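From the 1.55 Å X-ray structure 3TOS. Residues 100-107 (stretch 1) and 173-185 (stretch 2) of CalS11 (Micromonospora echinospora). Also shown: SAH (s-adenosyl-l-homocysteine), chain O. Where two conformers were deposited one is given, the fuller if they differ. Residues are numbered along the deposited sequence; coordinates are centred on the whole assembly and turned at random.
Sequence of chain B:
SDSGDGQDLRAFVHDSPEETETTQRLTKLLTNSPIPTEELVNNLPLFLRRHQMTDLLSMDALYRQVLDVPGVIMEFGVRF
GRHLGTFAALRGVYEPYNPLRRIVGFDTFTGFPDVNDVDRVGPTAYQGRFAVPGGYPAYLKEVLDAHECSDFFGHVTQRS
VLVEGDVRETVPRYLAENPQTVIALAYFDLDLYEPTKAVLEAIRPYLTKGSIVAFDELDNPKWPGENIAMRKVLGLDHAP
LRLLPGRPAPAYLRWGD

Stretch 1 100-107: LRRIVGFD
Stretch 2 (173-185) RYLAENPQTVIAL

Stretch 1 leaves a loop at Leu-100 to Arg-102, where Arg-102 N weakly bonds Leu-100 O (2.8 Å), and runs as a strand from Ile-103 to Asp-107, phi/psi near -115/125 until Asp-107 (-164/160). Stretch 2 enters in a helix that begins earlier in the chain, with Glu-177 N donating to Arg-173 O (3.0 Å); it runs broadly opposite to the strand. A type I turn, Asn-178 to Thr-181, follows, closed by Thr-181 N to Asn-178 O (2.9 Å); an extended run then reaches a corner at Ala-184. No backbone hydrogen bond joins the stretches. CA atoms lie 9.6 Å apart for Val-104 and Tyr-174 and for Arg-102 and Thr-181, and 8.8 Å for Arg-101 and Ala-184, so side chains must bridge the gap.

Arg-102 (t, t, m, chi4 171°) is long enough. Its NH1 donates to Tyr-174 OH (2.9 Å, 163°) and Asn-178 OD1 (3.2 Å, 141°), both near the guanidinium plane, where its N-H bonds point. Arg-102 NH2 donates to water 1 O (2.7 Å); NE is satisfied elsewhere in the structure. Asn-178 (m, chi2 -84°) uses both amide ends: OD1 also accepts from Gln-180 NE2 (p, m, chi3 -4°; 3.0 Å, 174°) and weakly from water 1 O (3.5 Å), while ND2 donates to Tyr-174 O (2.9 Å). Thr-181 OG1 (m) donates to Asn-178 O (2.6 Å).

Farther along the strand, alternate residues Val-104 (t) and Phe-106 (m, chi2 82°) point toward Tyr-174 (t, chi2 89°). Val-104 CG1 covers one ring face, 4.0 Å from Tyr-174 CE1. Phe-106 packs offset edge-to-face, centroids 5.8 Å apart, planes at 85°, CE2 3.8 Å from Tyr-174 CB. Tyrosine thus supplies an apolar ring and a polar hydroxyl.

Arg-101 NH1 (t, p, p, chi4 -169°), bonded elsewhere, approaches Ala-184 CB (3.3 Å). Asp-107 (t, chi2 -59°) accepts at OD1 from SAH O2' (2.8 Å) and at OD2 from SAH O3' (2.7 Å).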

# COMPACT_ATOMS: atom_id res chain seq x y z
N LEU B 100 2.74 24.79 23.59
CA LEU B 100 3.44 23.87 24.51
C LEU B 100 4.74 23.30 23.95
O LEU B 100 5.48 22.65 24.71
CB LEU B 100 2.53 22.71 24.94
CG LEU B 100 1.29 23.23 25.66
CD1 LEU B 100 0.48 22.00 26.19
CD2 LEU B 100 1.57 24.20 26.85
N ARG B 101 4.99 23.52 22.67
CA ARG B 101 6.19 22.99 22.06
C ARG B 101 7.37 23.89 22.44
O ARG B 101 7.80 24.73 21.66
CB ARG B 101 6.10 22.89 20.53
CG ARG B 101 7.33 22.20 19.89
CD ARG B 101 7.29 20.71 20.03
NE ARG B 101 6.24 20.14 19.19
CZ ARG B 101 5.81 18.88 19.24
NH1 ARG B 101 6.29 18.00 20.14
NH2 ARG B 101 4.87 18.51 18.37
N ARG B 102 7.84 23.76 23.67
CA ARG B 102 8.99 24.50 24.16
C ARG B 102 10.26 24.00 23.48
O ARG B 102 10.43 22.80 23.24
CB ARG B 102 9.11 24.30 25.68
CG ARG B 102 10.20 25.19 26.35
CD ARG B 102 10.10 25.10 27.90
NE ARG B 102 8.99 25.89 28.43
CZ ARG B 102 8.59 25.83 29.69
NH1 ARG B 102 9.17 24.94 30.52
NH2 ARG B 102 7.58 26.63 30.14
N ILE B 103 11.19 24.94 23.24
CA ILE B 103 12.55 24.62 22.76
C ILE B 103 13.51 24.95 23.87
O ILE B 103 13.53 26.07 24.35
CB ILE B 103 12.94 25.47 21.51
CG1 ILE B 103 12.05 25.05 20.33
CG2 ILE B 103 14.44 25.25 21.18
CD1 ILE B 103 12.06 26.07 19.17
N VAL B 104 14.28 23.97 24.33
CA VAL B 104 15.14 24.15 25.52
C VAL B 104 16.55 23.81 25.10
O VAL B 104 16.81 22.69 24.63
CB VAL B 104 14.72 23.25 26.74
CG1 VAL B 104 15.43 23.69 27.95
CG2 VAL B 104 13.18 23.34 26.92
N GLY B 105 17.44 24.78 25.21
CA GLY B 105 18.84 24.57 24.82
C GLY B 105 19.74 24.62 26.04
O GLY B 105 19.69 25.54 26.82
N PHE B 106 20.55 23.59 26.22
CA PHE B 106 21.45 23.50 27.38
C PHE B 106 22.89 23.61 26.93
O PHE B 106 23.32 22.90 26.00
CB PHE B 106 21.32 22.13 28.12
CG PHE B 106 19.96 21.83 28.67
CD1 PHE B 106 18.95 21.31 27.85
CD2 PHE B 106 19.69 22.01 30.04
CE1 PHE B 106 17.66 21.00 28.40
CE2 PHE B 106 18.40 21.72 30.56
CZ PHE B 106 17.40 21.23 29.75
N ASP B 107 23.67 24.45 27.60
CA ASP B 107 25.11 24.52 27.32
C ASP B 107 25.76 25.23 28.50
O ASP B 107 25.08 25.99 29.21
CB ASP B 107 25.36 25.34 26.01
CG ASP B 107 26.64 24.98 25.33
OD1 ASP B 107 27.75 25.10 25.94
OD2 ASP B 107 26.57 24.59 24.16
N ARG B 173 17.93 19.30 37.14
CA ARG B 173 17.26 20.43 37.79
C ARG B 173 16.06 20.90 36.96
O ARG B 173 14.96 21.12 37.50
CB ARG B 173 18.27 21.57 38.04
CG ARG B 173 17.64 22.85 38.63
CD ARG B 173 18.71 23.98 38.84
NE ARG B 173 19.80 23.48 39.67
CZ ARG B 173 21.09 23.34 39.32
NH1 ARG B 173 21.93 22.82 40.20
NH2 ARG B 173 21.56 23.69 38.10
N TYR B 174 16.28 21.08 35.65
CA TYR B 174 15.20 21.50 34.74
C TYR B 174 14.05 20.51 34.82
O TYR B 174 12.88 20.88 34.93
CB TYR B 174 15.72 21.62 33.27
CG TYR B 174 14.59 22.04 32.34
CD1 TYR B 174 14.32 23.33 32.11
CD2 TYR B 174 13.71 21.07 31.85
CE1 TYR B 174 13.27 23.69 31.27
CE2 TYR B 174 12.63 21.37 31.08
CZ TYR B 174 12.40 22.70 30.78
OH TYR B 174 11.29 23.04 30.06
N LEU B 175 14.38 19.23 34.78
CA LEU B 175 13.31 18.24 34.81
C LEU B 175 12.54 18.26 36.15
O LEU B 175 11.30 18.12 36.20
CB LEU B 175 13.87 16.85 34.49
CG LEU B 175 14.39 16.66 33.05
CD1 LEU B 175 15.25 15.38 32.98
CD2 LEU B 175 13.20 16.64 32.16
N ALA B 176 13.27 18.41 37.26
CA ALA B 176 12.62 18.48 38.58
C ALA B 176 11.68 19.66 38.69
O ALA B 176 10.60 19.53 39.32
CB ALA B 176 13.64 18.52 39.68
N GLU B 177 12.06 20.78 38.06
CA GLU B 177 11.24 22.00 38.04
C GLU B 177 10.10 21.95 37.04
O GLU B 177 9.22 22.79 37.11
CB GLU B 177 12.13 23.23 37.76
CG GLU B 177 13.12 23.48 38.92
CD GLU B 177 14.18 24.58 38.60
OE1 GLU B 177 14.15 25.16 37.49
OE2 GLU B 177 15.09 24.87 39.43
N ASN B 178 10.10 20.97 36.13
CA ASN B 178 9.13 20.88 35.02
C ASN B 178 8.53 19.48 34.94
O ASN B 178 8.78 18.73 33.98
CB ASN B 178 9.78 21.31 33.68
CG ASN B 178 10.12 22.80 33.70
OD1 ASN B 178 9.26 23.64 33.41
ND2 ASN B 178 11.37 23.15 34.07
N PRO B 179 7.77 19.10 35.97
CA PRO B 179 7.19 17.74 36.02
C PRO B 179 6.11 17.50 34.96
O PRO B 179 5.67 16.35 34.81
CB PRO B 179 6.54 17.67 37.44
CG PRO B 179 6.23 19.10 37.76
CD PRO B 179 7.45 19.86 37.20
N GLN B 180 5.72 18.54 34.23
CA GLN B 180 4.81 18.40 33.08
C GLN B 180 5.53 17.91 31.85
O GLN B 180 4.87 17.60 30.84
CB GLN B 180 4.15 19.74 32.75
CG GLN B 180 5.04 20.71 31.93
CD GLN B 180 6.12 21.43 32.78
OE1 GLN B 180 6.17 21.28 34.01
NE2 GLN B 180 6.99 22.23 32.10
N THR B 181 6.89 17.79 31.92
CA THR B 181 7.66 17.57 30.68
C THR B 181 7.37 16.21 30.01
O THR B 181 7.37 15.14 30.67
CB THR B 181 9.19 17.62 30.98
OG1 THR B 181 9.51 18.92 31.47
CG2 THR B 181 10.03 17.25 29.74
N VAL B 182 7.07 16.27 28.72
CA VAL B 182 7.25 15.11 27.86
C VAL B 182 8.33 15.55 26.84
O VAL B 182 8.35 16.71 26.46
CB VAL B 182 5.93 14.70 27.12
CG1 VAL B 182 6.21 13.50 26.21
CG2 VAL B 182 4.82 14.36 28.12
N ILE B 183 9.26 14.68 26.47
CA ILE B 183 10.33 15.05 25.49
C ILE B 183 9.98 14.44 24.19
O ILE B 183 9.97 13.20 24.05
CB ILE B 183 11.72 14.57 25.96
CG1 ILE B 183 12.04 15.27 27.29
CG2 ILE B 183 12.84 14.86 24.83
CD1 ILE B 183 13.28 14.72 28.03
N ALA B 184 9.65 15.28 23.20
CA ALA B 184 9.40 14.77 21.85
C ALA B 184 10.67 14.49 21.04
O ALA B 184 10.75 13.48 20.34
CB ALA B 184 8.50 15.72 21.09
N LEU B 185 11.64 15.39 21.18
CA LEU B 185 12.88 15.28 20.41
C LEU B 185 14.03 15.70 21.33
O LEU B 185 14.01 16.79 21.91
CB LEU B 185 12.83 16.16 19.13
CG LEU B 185 14.14 16.35 18.32
CD1 LEU B 185 14.65 14.98 17.82
CD2 LEU B 185 13.87 17.32 17.18
N SAH O . 24.72 22.21 18.27
CA SAH O . 25.82 23.17 17.95
CB SAH O . 27.21 22.60 18.21
CG SAH O . 27.45 22.32 19.71
SD SAH O . 29.20 22.15 20.00
C SAH O . 25.68 23.48 16.46
O SAH O . 26.47 24.32 15.91
OXT SAH O . 24.74 23.04 15.79
C5' SAH O . 29.26 21.22 21.55
C4' SAH O . 28.65 21.99 22.77
O4' SAH O . 28.49 21.06 23.85
C3' SAH O . 29.64 23.05 23.26
O3' SAH O . 29.06 24.37 23.14
C2' SAH O . 29.92 22.62 24.69
O2' SAH O . 30.10 23.70 25.63
C1' SAH O . 28.66 21.79 25.03
N9 SAH O . 28.90 20.84 26.14
C8 SAH O . 29.75 19.77 26.17
N7 SAH O . 29.68 19.25 27.42
C5 SAH O . 28.83 19.97 28.18
C6 SAH O . 28.35 19.89 29.56
N6 SAH O . 28.85 18.96 30.40
N1 SAH O . 27.43 20.82 29.94
C2 SAH O . 26.95 21.76 29.07
N3 SAH O . 27.39 21.94 27.81
C4 SAH O . 28.29 21.00 27.33
O HOH W 1 7.14 26.36 32.84